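Local coordinates for putative uncharacterized protein (PDB 3UID) that probably acts as a type II toxin, as its structural homologue in Mycobacterium tuberculosis does, and belongs to the AHA1 family of the SRPBCC superfamily, at residues I17-F21 with I152-D156; V25-Q30 with V83-F89; V62-M66 with D97-N101. All coordinates share one frame; numbering follows the deposited sequence. Where two conformers were deposited one is given.

The three contacts tie helices and a loop to one antiparallel sheet of the SRPBCC fold. Interactions 1 and 2 are continuous: strand 14-21 leads into helix 25-33, and Ile-28 CD1 lies 3.6 Å from Phe-21 CB and 4.0 Å from Ile-155 CG2, so the short helix packs beside the C-terminal helix 144-158. Interaction 3 stands apart, its centre about 24 Å from the centres of both others and on the opposite side of the chain's centre from interaction 1. It nevertheless shares the sheet with interaction 2, because strands 61-67 and 73-84 are neighbours. Along the chain interaction 1 encloses the other two, whose segments alternate.

Interaction 1. Residues I17-F21 with I152-D156; sequences ITAEF and INQID
Ile-17, Ala-19 and Phe-21 of strand 17-21 meet Ile-152, Ile-155 and Asp-156 of the C-terminal helix, the long helix that the curved antiparallel sheet grips in the helix-grip fold of the SRPBCC superfamily. The short axes run almost parallel, 7° apart with a closest approach of 9.2 Å. Between the larger side chains of Ile-17 and Phe-21, small Ala-19 leaves a hollow on the strand, and Ile-152 is the bump that fills it. Its two branches divide the work: CD1 reaches along the strand to Ile-17 CG2 at 3.7 Å, while CG2 wedges between Ala-19 CB, 3.8 Å away, and the ring of Phe-21. Tyr-126 and Val-3 also touch Ile-152, from the neighbouring parts of the sheet.

Phe-21 is the strand's own projection. With CG anti to its carbonyl carbon (chi1 -64°), the ring leans in toward the helix, and Ile-155 lies over one face, CG2 3.8 Å from the ring centroid in a CH-pi contact displaced toward the rim. Leu-159 also touches Phe-21. Polar atoms line the edge: Ile-152 O, which already accepts the helical bond from Asp-156 N, and the Asp-156 carboxylate, whose plane is turned 66° from the ring. In the ring plane, Asp-156 OD2 comes within 3.4 Å of Phe-21 CD1.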
ATOM      1  N   ILE A  17      -5.041  -8.376  -0.463  1.00  6.57           N
ATOM      2  CA  ILE A  17      -5.977  -7.717   0.428  1.00  6.92           C
ATOM      3  C   ILE A  17      -7.037  -7.036  -0.431  1.00  8.99           C
ATOM      4  O   ILE A  17      -6.725  -6.366  -1.420  1.00  9.76           O
ATOM      5  CB  ILE A  17      -5.258  -6.716   1.336  1.00 10.68           C
ATOM      6  CG1 ILE A  17      -4.223  -7.462   2.185  1.00 12.07           C
ATOM      7  CG2 ILE A  17      -6.269  -5.978   2.204  1.00 11.40           C
ATOM      8  CD1 ILE A  17      -3.662  -6.665   3.338  1.00 21.22           C
ATOM      9  N   THR A  18      -8.295  -7.251  -0.078  1.00  9.83           N
ATOM     10  CA  THR A  18      -9.401  -6.649  -0.802  1.00  8.88           C
ATOM     11  C   THR A  18     -10.120  -5.690   0.136  1.00 10.01           C
ATOM     12  O   THR A  18     -10.282  -5.976   1.326  1.00  9.11           O
ATOM     13  CB  THR A  18     -10.381  -7.726  -1.309  1.00 14.09           C
ATOM     14  OG1 THR A  18      -9.668  -8.706  -2.076  1.00 13.13           O
ATOM     15  CG2 THR A  18     -11.477  -7.106  -2.174  1.00 12.76           C
ATOM     16  N   ALA A  19     -10.509  -4.539  -0.396  1.00 10.82           N
ATOM     17  CA  ALA A  19     -11.256  -3.551   0.370  1.00  9.28           C
ATOM     18  C   ALA A  19     -12.419  -3.052  -0.447  1.00  9.90           C
ATOM     19  O   ALA A  19     -12.410  -3.149  -1.673  1.00  8.53           O
ATOM     20  CB  ALA A  19     -10.368  -2.371   0.714  1.00  6.15           C
ATOM     21  N   GLU A  20     -13.427  -2.544   0.254  1.00  7.04           N
ATOM     22  CA  GLU A  20     -14.514  -1.827  -0.387  0.50  9.04           C
ATOM     23  C   GLU A  20     -14.596  -0.421   0.179  1.00 12.84           C
ATOM     24  O   GLU A  20     -14.539  -0.218   1.391  1.00 11.08           O
ATOM     25  CB  GLU A  20     -15.827  -2.586  -0.223  0.50 11.73           C
ATOM     26  CG  GLU A  20     -15.870  -3.840  -1.076  0.50  6.83           C
ATOM     27  CD  GLU A  20     -17.088  -4.701  -0.817  0.50 19.22           C
ATOM     28  OE1 GLU A  20     -18.075  -4.194  -0.244  0.50 24.23           O
ATOM     29  OE2 GLU A  20     -17.052  -5.892  -1.192  0.50 21.59           O
ATOM     30  N   PHE A  21     -14.699   0.560  -0.714  1.00  8.99           N
ATOM     31  CA  PHE A  21     -14.724   1.966  -0.306  1.00  7.86           C
ATOM     32  C   PHE A  21     -15.991   2.632  -0.821  1.00 12.41           C
ATOM     33  O   PHE A  21     -16.391   2.399  -1.960  1.00  9.80           O
ATOM     34  CB  PHE A  21     -13.527   2.708  -0.898  1.00  7.79           C
ATOM     35  CG  PHE A  21     -12.187   2.225  -0.403  1.00  6.41           C
ATOM     36  CD1 PHE A  21     -11.883   2.242   0.953  1.00  6.58           C
ATOM     37  CD2 PHE A  21     -11.226   1.777  -1.297  1.00  9.92           C
ATOM     38  CE1 PHE A  21     -10.636   1.813   1.407  1.00  7.04           C
ATOM     39  CE2 PHE A  21      -9.977   1.348  -0.855  1.00  8.61           C
ATOM     40  CZ  PHE A  21      -9.686   1.363   0.497  1.00  7.68           C
ATOM     41  N   ILE A 152      -6.262   1.216   4.895  1.00  7.72           N
ATOM     42  CA  ILE A 152      -7.621   1.051   4.375  1.00  8.92           C
ATOM     43  C   ILE A 152      -8.666   1.718   5.273  1.00  9.67           C
ATOM     44  O   ILE A 152      -9.561   2.427   4.783  1.00  6.72           O
ATOM     45  CB  ILE A 152      -7.923  -0.431   4.142  1.00  8.45           C
ATOM     46  CG1 ILE A 152      -7.190  -0.889   2.876  1.00  9.06           C
ATOM     47  CG2 ILE A 152      -9.429  -0.675   3.984  1.00  8.38           C
ATOM     48  CD1 ILE A 152      -6.968  -2.413   2.840  1.00  8.17           C
ATOM     49  N   ASN A 153      -8.526   1.548   6.582  1.00  9.62           N
ATOM     50  CA  ASN A 153      -9.425   2.218   7.509  1.00  7.71           C
ATOM     51  C   ASN A 153      -9.261   3.729   7.483  1.00  8.53           C
ATOM     52  O   ASN A 153     -10.242   4.451   7.619  1.00  8.86           O
ATOM     53  CB  ASN A 153      -9.265   1.675   8.923  1.00  8.01           C
ATOM     54  CG  ASN A 153      -9.680   0.225   9.020  1.00 13.57           C
ATOM     55  OD1 ASN A 153     -10.543  -0.237   8.261  1.00 13.14           O
ATOM     56  ND2 ASN A 153      -9.064  -0.507   9.944  1.00 15.31           N
ATOM     57  N   GLN A 154      -8.035   4.208   7.290  1.00  7.46           N
ATOM     58  CA  GLN A 154      -7.833   5.656   7.178  1.00  8.89           C
ATOM     59  C   GLN A 154      -8.481   6.202   5.915  1.00  9.15           C
ATOM     60  O   GLN A 154      -9.040   7.298   5.927  1.00  9.80           O
ATOM     61  CB  GLN A 154      -6.350   6.047   7.255  1.00  6.68           C
ATOM     62  CG  GLN A 154      -5.734   5.850   8.658  1.00  8.80           C
ATOM     63  CD  GLN A 154      -6.492   6.605   9.733  1.00  9.36           C
ATOM     64  OE1 GLN A 154      -6.743   7.802   9.605  1.00 13.99           O
ATOM     65  NE2 GLN A 154      -6.884   5.900  10.785  1.00 13.38           N
ATOM     66  N   ILE A 155      -8.406   5.446   4.824  1.00  7.61           N
ATOM     67  CA  ILE A 155      -9.093   5.846   3.598  1.00  9.32           C
ATOM     68  C   ILE A 155     -10.591   5.947   3.865  1.00  7.82           C
ATOM     69  O   ILE A 155     -11.199   6.951   3.508  1.00  8.50           O
ATOM     70  CB  ILE A 155      -8.812   4.884   2.425  1.00  4.30           C
ATOM     71  CG1 ILE A 155      -7.355   5.016   1.978  1.00  7.48           C
ATOM     72  CG2 ILE A 155      -9.750   5.179   1.246  1.00  7.47           C
ATOM     73  CD1 ILE A 155      -6.910   3.877   1.055  1.00  8.65           C
ATOM     74  N   ASP A 156     -11.176   4.941   4.516  1.00  5.82           N
ATOM     75  CA  ASP A 156     -12.594   5.016   4.892  1.00  7.27           C
ATOM     76  C   ASP A 156     -12.908   6.354   5.575  1.00 10.19           C
ATOM     77  O   ASP A 156     -13.901   7.013   5.254  1.00 10.64           O
ATOM     78  CB  ASP A 156     -13.002   3.891   5.858  1.00  9.15           C
ATOM     79  CG  ASP A 156     -13.055   2.518   5.206  1.00 14.87           C
ATOM     80  OD1 ASP A 156     -12.864   1.525   5.940  1.00 14.69           O
ATOM     81  OD2 ASP A 156     -13.320   2.423   3.998  1.00 14.06           O
TER

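Interaction 2. Residues V25-Q30 with V83-F89; sequences VTRIWQ and VDEPHSF
Trp-29 and Val-25, on one side of helix 25-30, press against the turn between strands 73-84 and 88-96, a beta hairpin whose second strand opens with a classic beta bulge, in which His-87 and Ser-88 lie across from the single residue Asp-84, whose O accepts from the backbone N of each. The peptide bond before Pro-86, within this turn, is cis.

Ring contacts carry most of the interface. With CG of Trp-29 anti to its backbone nitrogen (chi1 180°), the indole extends from the helix and is sandwiched. Over one face lies the extended chain of Glu-85, its CG 3.5 Å from the centroid of the five-membered ring in a CH-pi contact, with Pro-86 CA above the same face nearer the helix. On the other face the edge of Phe-89 is directed at the six-membered ring in an offset edge-to-face pair, centroids 5.8 Å apart and planes at 87°; Tyr-113 in turn meets the Phe-89 ring.

Apolar packing fills in the margins. Val-83 CG1 sits at the indole edge, 3.7 Å from Trp-29 CZ2, and Pro-86 CB touches two helix residues, 3.8 Å from Val-25 CG1 and 3.9 Å from Trp-29 CB.

Polar groups take a smaller part. Buried Pro-86 O has no hydrogen-bonding partner in the model and instead faces carbon, 3.2 Å from Val-25 CG1. The Glu-85 carboxylate lies nearly parallel to the indole, 12° between the planes, and no direct hydrogen bond links them. A water in the indole plane makes the connection, accepting from Trp-29 NE1 and donating to Glu-85 OE1, each at 2.9 Å.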
ATOM      1  N   VAL A  25     -14.202   5.279  -8.086  1.00 10.82           N
ATOM      2  CA  VAL A  25     -12.851   4.878  -8.446  1.00  6.65           C
ATOM      3  C   VAL A  25     -11.945   6.092  -8.640  1.00  6.58           C
ATOM      4  O   VAL A  25     -10.787   6.069  -8.219  1.00  9.29           O
ATOM      5  CB  VAL A  25     -12.844   4.029  -9.712  1.00 11.71           C
ATOM      6  CG1 VAL A  25     -11.449   3.962 -10.276  1.00 10.95           C
ATOM      7  CG2 VAL A  25     -13.372   2.623  -9.398  1.00 12.00           C
ATOM      8  N   THR A  26     -12.467   7.137  -9.278  1.00  9.43           N
ATOM      9  CA  THR A  26     -11.670   8.344  -9.514  1.00 10.89           C
ATOM     10  C   THR A  26     -11.187   8.965  -8.211  1.00 13.05           C
ATOM     11  O   THR A  26     -10.060   9.462  -8.136  1.00 11.74           O
ATOM     12  CB  THR A  26     -12.421   9.392 -10.347  1.00 10.01           C
ATOM     13  OG1 THR A  26     -13.702   9.661  -9.760  1.00 12.55           O
ATOM     14  CG2 THR A  26     -12.626   8.871 -11.756  1.00 14.56           C
ATOM     15  N   ARG A  27     -12.028   8.926  -7.183  1.00  9.80           N
ATOM     16  CA  ARG A  27     -11.635   9.434  -5.857  1.00  8.17           C
ATOM     17  C   ARG A  27     -10.522   8.604  -5.199  1.00  7.15           C
ATOM     18  O   ARG A  27      -9.551   9.156  -4.679  1.00  8.71           O
ATOM     19  CB  ARG A  27     -12.835   9.495  -4.907  1.00  8.45           C
ATOM     20  CG  ARG A  27     -12.407   9.809  -3.450  1.00 12.38           C
ATOM     21  CD  ARG A  27     -11.938  11.243  -3.373  1.00 11.61           C
ATOM     22  NE  ARG A  27     -11.383  11.610  -2.063  1.00 16.83           N
ATOM     23  CZ  ARG A  27     -10.082  11.607  -1.773  1.00 17.43           C
ATOM     24  NH1 ARG A  27      -9.194  11.238  -2.685  1.00 12.60           N
ATOM     25  NH2 ARG A  27      -9.665  11.971  -0.570  1.00 10.10           N
ATOM     26  N   ILE A  28     -10.672   7.281  -5.198  1.00  6.01           N
ATOM     27  CA  ILE A  28      -9.675   6.403  -4.611  1.00  7.44           C
ATOM     28  C   ILE A  28      -8.332   6.538  -5.326  1.00  6.64           C
ATOM     29  O   ILE A  28      -7.283   6.516  -4.696  1.00  7.27           O
ATOM     30  CB  ILE A  28     -10.164   4.942  -4.590  1.00  6.23           C
ATOM     31  CG1 ILE A  28     -11.514   4.852  -3.871  1.00  8.39           C
ATOM     32  CG2 ILE A  28      -9.149   4.053  -3.894  1.00  9.15           C
ATOM     33  CD1 ILE A  28     -11.474   5.287  -2.405  1.00 10.12           C
ATOM     34  N   TRP A  29      -8.363   6.700  -6.646  1.00  5.39           N
ATOM     35  CA  TRP A  29      -7.131   6.881  -7.394  1.00  7.28           C
ATOM     36  C   TRP A  29      -6.302   8.031  -6.813  1.00  9.50           C
ATOM     37  O   TRP A  29      -5.081   7.935  -6.708  1.00  8.28           O
ATOM     38  CB  TRP A  29      -7.422   7.151  -8.874  1.00 10.30           C
ATOM     39  CG  TRP A  29      -6.169   7.346  -9.665  1.00  9.88           C
ATOM     40  CD1 TRP A  29      -5.575   8.535  -9.996  1.00 10.67           C
ATOM     41  CD2 TRP A  29      -5.324   6.320 -10.187  1.00  9.10           C
ATOM     42  NE1 TRP A  29      -4.431   8.309 -10.719  1.00 10.31           N
ATOM     43  CE2 TRP A  29      -4.249   6.957 -10.844  1.00  8.28           C
ATOM     44  CE3 TRP A  29      -5.380   4.924 -10.181  1.00  9.48           C
ATOM     45  CZ2 TRP A  29      -3.242   6.242 -11.483  1.00 10.66           C
ATOM     46  CZ3 TRP A  29      -4.370   4.217 -10.810  1.00 11.45           C
ATOM     47  CH2 TRP A  29      -3.323   4.874 -11.455  1.00  9.95           C
ATOM     48  N   GLN A  30      -6.976   9.113  -6.442  1.00  8.67           N
ATOM     49  CA  GLN A  30      -6.296  10.308  -5.948  1.00  9.63           C
ATOM     50  C   GLN A  30      -5.636  10.136  -4.582  1.00  9.31           C
ATOM     51  O   GLN A  30      -4.730  10.909  -4.224  1.00 10.83           O
ATOM     52  CB  GLN A  30      -7.256  11.504  -5.935  1.00 11.29           C
ATOM     53  CG  GLN A  30      -7.698  11.940  -7.317  1.00 11.51           C
ATOM     54  CD  GLN A  30      -6.539  12.368  -8.217  1.00  9.63           C
ATOM     55  OE1 GLN A  30      -5.517  12.868  -7.734  1.00 18.79           O
ATOM     56  NE2 GLN A  30      -6.693  12.166  -9.511  1.00 19.43           N
ATOM     57  N   VAL A  83       1.219   2.384 -15.056  1.00  9.38           N
ATOM     58  CA  VAL A  83       0.193   3.278 -14.536  1.00  8.58           C
ATOM     59  C   VAL A  83      -0.966   3.353 -15.535  1.00  9.02           C
ATOM     60  O   VAL A  83      -0.773   3.716 -16.688  1.00 13.81           O
ATOM     61  CB  VAL A  83       0.762   4.691 -14.280  1.00  8.55           C
ATOM     62  CG1 VAL A  83      -0.333   5.626 -13.766  1.00 13.15           C
ATOM     63  CG2 VAL A  83       1.929   4.631 -13.300  1.00 11.58           C
ATOM     64  N   ASP A  84      -2.166   3.010 -15.072  1.00  9.53           N
ATOM     65  CA  ASP A  84      -3.353   2.975 -15.912  1.00  9.41           C
ATOM     66  C   ASP A  84      -4.487   3.668 -15.151  1.00  9.99           C
ATOM     67  O   ASP A  84      -5.365   3.033 -14.581  1.00 10.78           O
ATOM     68  CB  ASP A  84      -3.693   1.517 -16.255  1.00 10.90           C
ATOM     69  CG  ASP A  84      -5.027   1.365 -16.963  1.00 14.61           C
ATOM     70  OD1 ASP A  84      -5.468   2.309 -17.650  1.00 16.20           O
ATOM     71  OD2 ASP A  84      -5.633   0.282 -16.827  1.00 22.76           O
ATOM     72  N   GLU A  85      -4.439   4.996 -15.124  1.00 11.38           N
ATOM     73  CA  GLU A  85      -5.420   5.779 -14.375  1.00  9.64           C
ATOM     74  C   GLU A  85      -6.825   5.629 -14.975  1.00 10.42           C
ATOM     75  O   GLU A  85      -6.992   5.672 -16.195  1.00 12.87           O
ATOM     76  CB  GLU A  85      -5.018   7.263 -14.379  1.00  7.86           C
ATOM     77  CG  GLU A  85      -6.012   8.156 -13.653  1.00 10.48           C
ATOM     78  CD  GLU A  85      -5.635   9.631 -13.720  1.00 16.59           C
ATOM     79  OE1 GLU A  85      -4.490   9.936 -14.112  1.00 23.59           O
ATOM     80  OE2 GLU A  85      -6.480  10.483 -13.371  1.00 22.42           O
ATOM     81  N   PRO A  86      -7.848   5.461 -14.120  1.00  9.39           N
ATOM     82  CA  PRO A  86      -7.802   5.361 -12.659  1.00  9.70           C
ATOM     83  C   PRO A  86      -7.956   3.920 -12.186  1.00 11.33           C
ATOM     84  O   PRO A  86      -8.318   3.712 -11.027  1.00  9.85           O
ATOM     85  CB  PRO A  86      -9.061   6.115 -12.254  1.00 11.10           C
ATOM     86  CG  PRO A  86     -10.045   5.715 -13.317  1.00 12.99           C
ATOM     87  CD  PRO A  86      -9.231   5.654 -14.600  1.00  9.52           C
ATOM     88  N   HIS A  87      -7.694   2.937 -13.040  1.00 11.60           N
ATOM     89  CA  HIS A  87      -8.009   1.559 -12.668  0.50 10.91           C
ATOM     90  C   HIS A  87      -6.876   0.763 -12.040  1.00 10.31           C
ATOM     91  O   HIS A  87      -7.134  -0.157 -11.279  1.00 11.94           O
ATOM     92  CB  HIS A  87      -8.600   0.785 -13.842  0.50 15.44           C
ATOM     93  CG  HIS A  87     -10.012   1.167 -14.152  0.50 18.03           C
ATOM     94  ND1 HIS A  87     -10.364   1.829 -15.308  0.50 16.21           N
ATOM     95  CD2 HIS A  87     -11.158   0.995 -13.450  0.50  7.71           C
ATOM     96  CE1 HIS A  87     -11.668   2.044 -15.310  0.50 20.46           C
ATOM     97  NE2 HIS A  87     -12.173   1.546 -14.196  0.50 18.20           N
ATOM     98  N   SER A  88      -5.627   1.103 -12.331  1.00 10.19           N
ATOM     99  CA  SER A  88      -4.551   0.259 -11.804  1.00 10.54           C
ATOM    100  C   SER A  88      -3.182   0.909 -11.873  1.00  8.50           C
ATOM    101  O   SER A  88      -2.945   1.764 -12.727  1.00  9.44           O
ATOM    102  CB  SER A  88      -4.513  -1.055 -12.601  1.00 13.96           C
ATOM    103  OG  SER A  88      -3.673  -2.021 -11.990  1.00 13.95           O
ATOM    104  N   PHE A  89      -2.301   0.529 -10.945  1.00  8.56           N
ATOM    105  CA  PHE A  89      -0.871   0.781 -11.094  1.00  7.52           C
ATOM    106  C   PHE A  89      -0.077  -0.393 -10.544  1.00  7.98           C
ATOM    107  O   PHE A  89      -0.596  -1.187  -9.755  1.00  8.63           O
ATOM    108  CB  PHE A  89      -0.417   2.161 -10.555  1.00  6.55           C
ATOM    109  CG  PHE A  89      -0.512   2.329  -9.055  1.00  7.10           C
ATOM    110  CD1 PHE A  89       0.592   2.082  -8.248  1.00  7.23           C
ATOM    111  CD2 PHE A  89      -1.689   2.762  -8.462  1.00  8.18           C
ATOM    112  CE1 PHE A  89       0.526   2.259  -6.860  1.00  8.61           C
ATOM    113  CE2 PHE A  89      -1.761   2.945  -7.073  1.00  8.25           C
ATOM    114  CZ  PHE A  89      -0.646   2.689  -6.274  1.00 10.11           C
TER
HETATM  115  O   HOH W   1      -2.571  10.163 -11.933  1.00 21.26           O

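Interaction 3. Residues V62-M66 with D97-N101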
ATOM      1  N   VAL A  62       8.372   6.133  -5.648  1.00  8.99           N
ATOM      2  CA  VAL A  62       7.782   6.673  -4.429  1.00 11.18           C
ATOM      3  C   VAL A  62       8.657   6.217  -3.278  1.00 12.86           C
ATOM      4  O   VAL A  62       8.957   5.029  -3.156  1.00 11.53           O
ATOM      5  CB  VAL A  62       6.354   6.176  -4.196  1.00 11.24           C
ATOM      6  CG1 VAL A  62       5.786   6.761  -2.894  1.00 12.74           C
ATOM      7  CG2 VAL A  62       5.465   6.525  -5.388  1.00 11.04           C
ATOM      8  N   THR A  63       9.068   7.150  -2.432  1.00  8.58           N
ATOM      9  CA  THR A  63       9.872   6.791  -1.256  1.00 10.90           C
ATOM     10  C   THR A  63       9.171   7.253   0.007  1.00 11.22           C
ATOM     11  O   THR A  63       8.546   8.303   0.019  1.00  9.41           O
ATOM     12  CB  THR A  63      11.289   7.368  -1.320  1.00 10.76           C
ATOM     13  OG1 THR A  63      11.239   8.809  -1.350  1.00 11.47           O
ATOM     14  CG2 THR A  63      11.991   6.861  -2.572  1.00 11.05           C
ATOM     15  N   TYR A  64       9.248   6.465   1.070  1.00  7.16           N
ATOM     16  CA  TYR A  64       8.414   6.751   2.239  1.00 10.88           C
ATOM     17  C   TYR A  64       9.009   6.268   3.557  1.00 14.59           C
ATOM     18  O   TYR A  64       9.820   5.326   3.597  1.00 11.88           O
ATOM     19  CB  TYR A  64       7.036   6.098   2.067  1.00 13.17           C
ATOM     20  CG  TYR A  64       7.106   4.607   1.838  1.00  9.95           C
ATOM     21  CD1 TYR A  64       7.023   4.082   0.552  1.00 11.50           C
ATOM     22  CD2 TYR A  64       7.296   3.726   2.899  1.00 17.45           C
ATOM     23  CE1 TYR A  64       7.100   2.714   0.330  1.00 16.00           C
ATOM     24  CE2 TYR A  64       7.382   2.356   2.682  1.00 16.41           C
ATOM     25  CZ  TYR A  64       7.273   1.863   1.394  1.00 17.64           C
ATOM     26  OH  TYR A  64       7.362   0.507   1.168  1.00 24.96           O
ATOM     27  N   PHE A  65       8.598   6.925   4.633  1.00  9.30           N
ATOM     28  CA  PHE A  65       8.831   6.428   5.983  1.00 11.31           C
ATOM     29  C   PHE A  65       7.496   6.032   6.577  1.00 14.89           C
ATOM     30  O   PHE A  65       6.491   6.714   6.368  1.00 10.03           O
ATOM     31  CB  PHE A  65       9.452   7.504   6.879  1.00  9.51           C
ATOM     32  CG  PHE A  65      10.783   8.006   6.408  1.00  7.37           C
ATOM     33  CD1 PHE A  65      11.776   7.123   6.040  1.00  9.90           C
ATOM     34  CD2 PHE A  65      11.037   9.369   6.340  1.00 12.27           C
ATOM     35  CE1 PHE A  65      13.011   7.585   5.618  1.00 12.89           C
ATOM     36  CE2 PHE A  65      12.272   9.840   5.922  1.00 16.42           C
ATOM     37  CZ  PHE A  65      13.260   8.942   5.555  1.00 12.95           C
ATOM     38  N   MET A  66       7.500   4.941   7.336  1.00  9.52           N
ATOM     39  CA  MET A  66       6.310   4.520   8.048  0.50 11.20           C
ATOM     40  C   MET A  66       6.687   4.161   9.469  1.00 10.77           C
ATOM     41  O   MET A  66       7.865   3.970   9.784  1.00 13.10           O
ATOM     42  CB  MET A  66       5.660   3.311   7.374  0.50 15.66           C
ATOM     43  CG  MET A  66       5.144   3.567   5.972  0.50 21.84           C
ATOM     44  SD  MET A  66       4.496   2.051   5.256  0.50 13.89           S
ATOM     45  CE  MET A  66       3.220   1.647   6.434  0.50 13.24           C
ATOM     46  N   ASP A  97      16.858   1.717   4.465  1.00 10.00           N
ATOM     47  CA  ASP A  97      17.268   2.498   5.614  1.00  9.89           C
ATOM     48  C   ASP A  97      16.818   3.948   5.444  1.00 11.40           C
ATOM     49  O   ASP A  97      16.067   4.258   4.525  1.00 10.96           O
ATOM     50  CB  ASP A  97      18.782   2.356   5.876  1.00 10.09           C
ATOM     51  CG  ASP A  97      19.647   2.928   4.753  1.00 10.90           C
ATOM     52  OD1 ASP A  97      19.148   3.749   3.960  1.00 12.73           O
ATOM     53  OD2 ASP A  97      20.849   2.573   4.703  1.00 14.15           O
ATOM     54  N   GLU A  98      17.253   4.823   6.339  1.00 10.82           N
ATOM     55  CA  GLU A  98      16.782   6.206   6.321  1.00 10.33           C
ATOM     56  C   GLU A  98      17.164   6.920   5.020  1.00 12.38           C
ATOM     57  O   GLU A  98      16.514   7.887   4.617  1.00 13.71           O
ATOM     58  CB  GLU A  98      17.345   6.960   7.527  1.00 11.27           C
ATOM     59  CG  GLU A  98      16.722   8.334   7.745  1.00 12.46           C
ATOM     60  CD  GLU A  98      15.451   8.295   8.569  1.00 16.69           C
ATOM     61  OE1 GLU A  98      15.109   7.213   9.090  1.00 12.79           O
ATOM     62  OE2 GLU A  98      14.794   9.351   8.710  1.00 15.49           O
ATOM     63  N   ASP A  99      18.229   6.448   4.376  1.00 12.37           N
ATOM     64  CA  ASP A  99      18.726   7.064   3.143  1.00 12.48           C
ATOM     65  C   ASP A  99      18.121   6.456   1.888  1.00 12.12           C
ATOM     66  O   ASP A  99      18.528   6.783   0.767  1.00 14.66           O
ATOM     67  CB  ASP A  99      20.248   6.925   3.073  1.00 13.08           C
ATOM     68  CG  ASP A  99      20.948   7.653   4.200  1.00 17.48           C
ATOM     69  OD1 ASP A  99      20.422   8.689   4.668  1.00 18.24           O
ATOM     70  OD2 ASP A  99      22.023   7.183   4.630  1.00 22.99           O
ATOM     71  N   PHE A 100      17.170   5.557   2.099  1.00  8.87           N
ATOM     72  CA  PHE A 100      16.527   4.759   1.043  1.00  9.85           C
ATOM     73  C   PHE A 100      17.448   3.777   0.334  1.00 13.27           C
ATOM     74  O   PHE A 100      17.184   3.377  -0.800  1.00 15.72           O
ATOM     75  CB  PHE A 100      15.731   5.637   0.065  1.00 10.22           C
ATOM     76  CG  PHE A 100      14.665   6.431   0.746  1.00 10.63           C
ATOM     77  CD1 PHE A 100      13.610   5.785   1.358  1.00  8.96           C
ATOM     78  CD2 PHE A 100      14.757   7.808   0.846  1.00 14.43           C
ATOM     79  CE1 PHE A 100      12.627   6.507   2.029  1.00 14.10           C
ATOM     80  CE2 PHE A 100      13.774   8.534   1.505  1.00 15.94           C
ATOM     81  CZ  PHE A 100      12.724   7.879   2.106  1.00 10.37           C
ATOM     82  N   ASN A 101      18.503   3.361   1.025  1.00 12.74           N
ATOM     83  CA  ASN A 101      19.321   2.261   0.543  1.00 14.13           C
ATOM     84  C   ASN A 101      18.807   0.939   1.101  1.00 10.84           C
ATOM     85  O   ASN A 101      18.560   0.826   2.298  1.00 11.08           O
ATOM     86  CB  ASN A 101      20.791   2.461   0.925  1.00 15.24           C
ATOM     87  CG  ASN A 101      21.357   3.756   0.382  1.00 14.81           C
ATOM     88  OD1 ASN A 101      21.954   4.550   1.112  1.00 21.77           O
ATOM     89  ND2 ASN A 101      21.128   3.998  -0.899  1.00 13.58           N
TER
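Thr-63 and Phe-65 of strand 62-66 face a type I beta turn, Asp-97 to Phe-100, in the loop that follows strand 88-96 of the SRPBCC sheet, and Phe-100 leaves the turn in a left-handed backbone conformation (phi 66°). Asp-97 OD1 accepts from Asp-99 N, an Asx turn, and also from Asn-101 N, the two approaching from opposite faces of the carboxylate plane.

The Phe-100 ring reaches back to the strand and lies flat on Thr-63, whose CB sits over the ring centre, 3.7 Å from the centroid, as a CH-pi contact. Thr-63 OG1 is held by Asp-53 N of the adjacent edge strand 50-54. The rings of Phe-65 and Phe-100 are nearly parallel, 13° apart, but offset so that little stacking remains; their nearest atoms are Phe-65 CE1 and Phe-100 CZ, 3.5 Å apart. A bend at chi2 (86°) folds Glu-98 back so that its carboxylate stacks over Phe-65, OE2 3.5 Å from Phe-65 CZ. Lys-73 joins both, by a salt bridge to Glu-98 OE2 and a cation-pi contact with Phe-65. At the edge of the Phe-100 ring, near its plane, Tyr-64 O lies 3.4 Å from Phe-100 CE1.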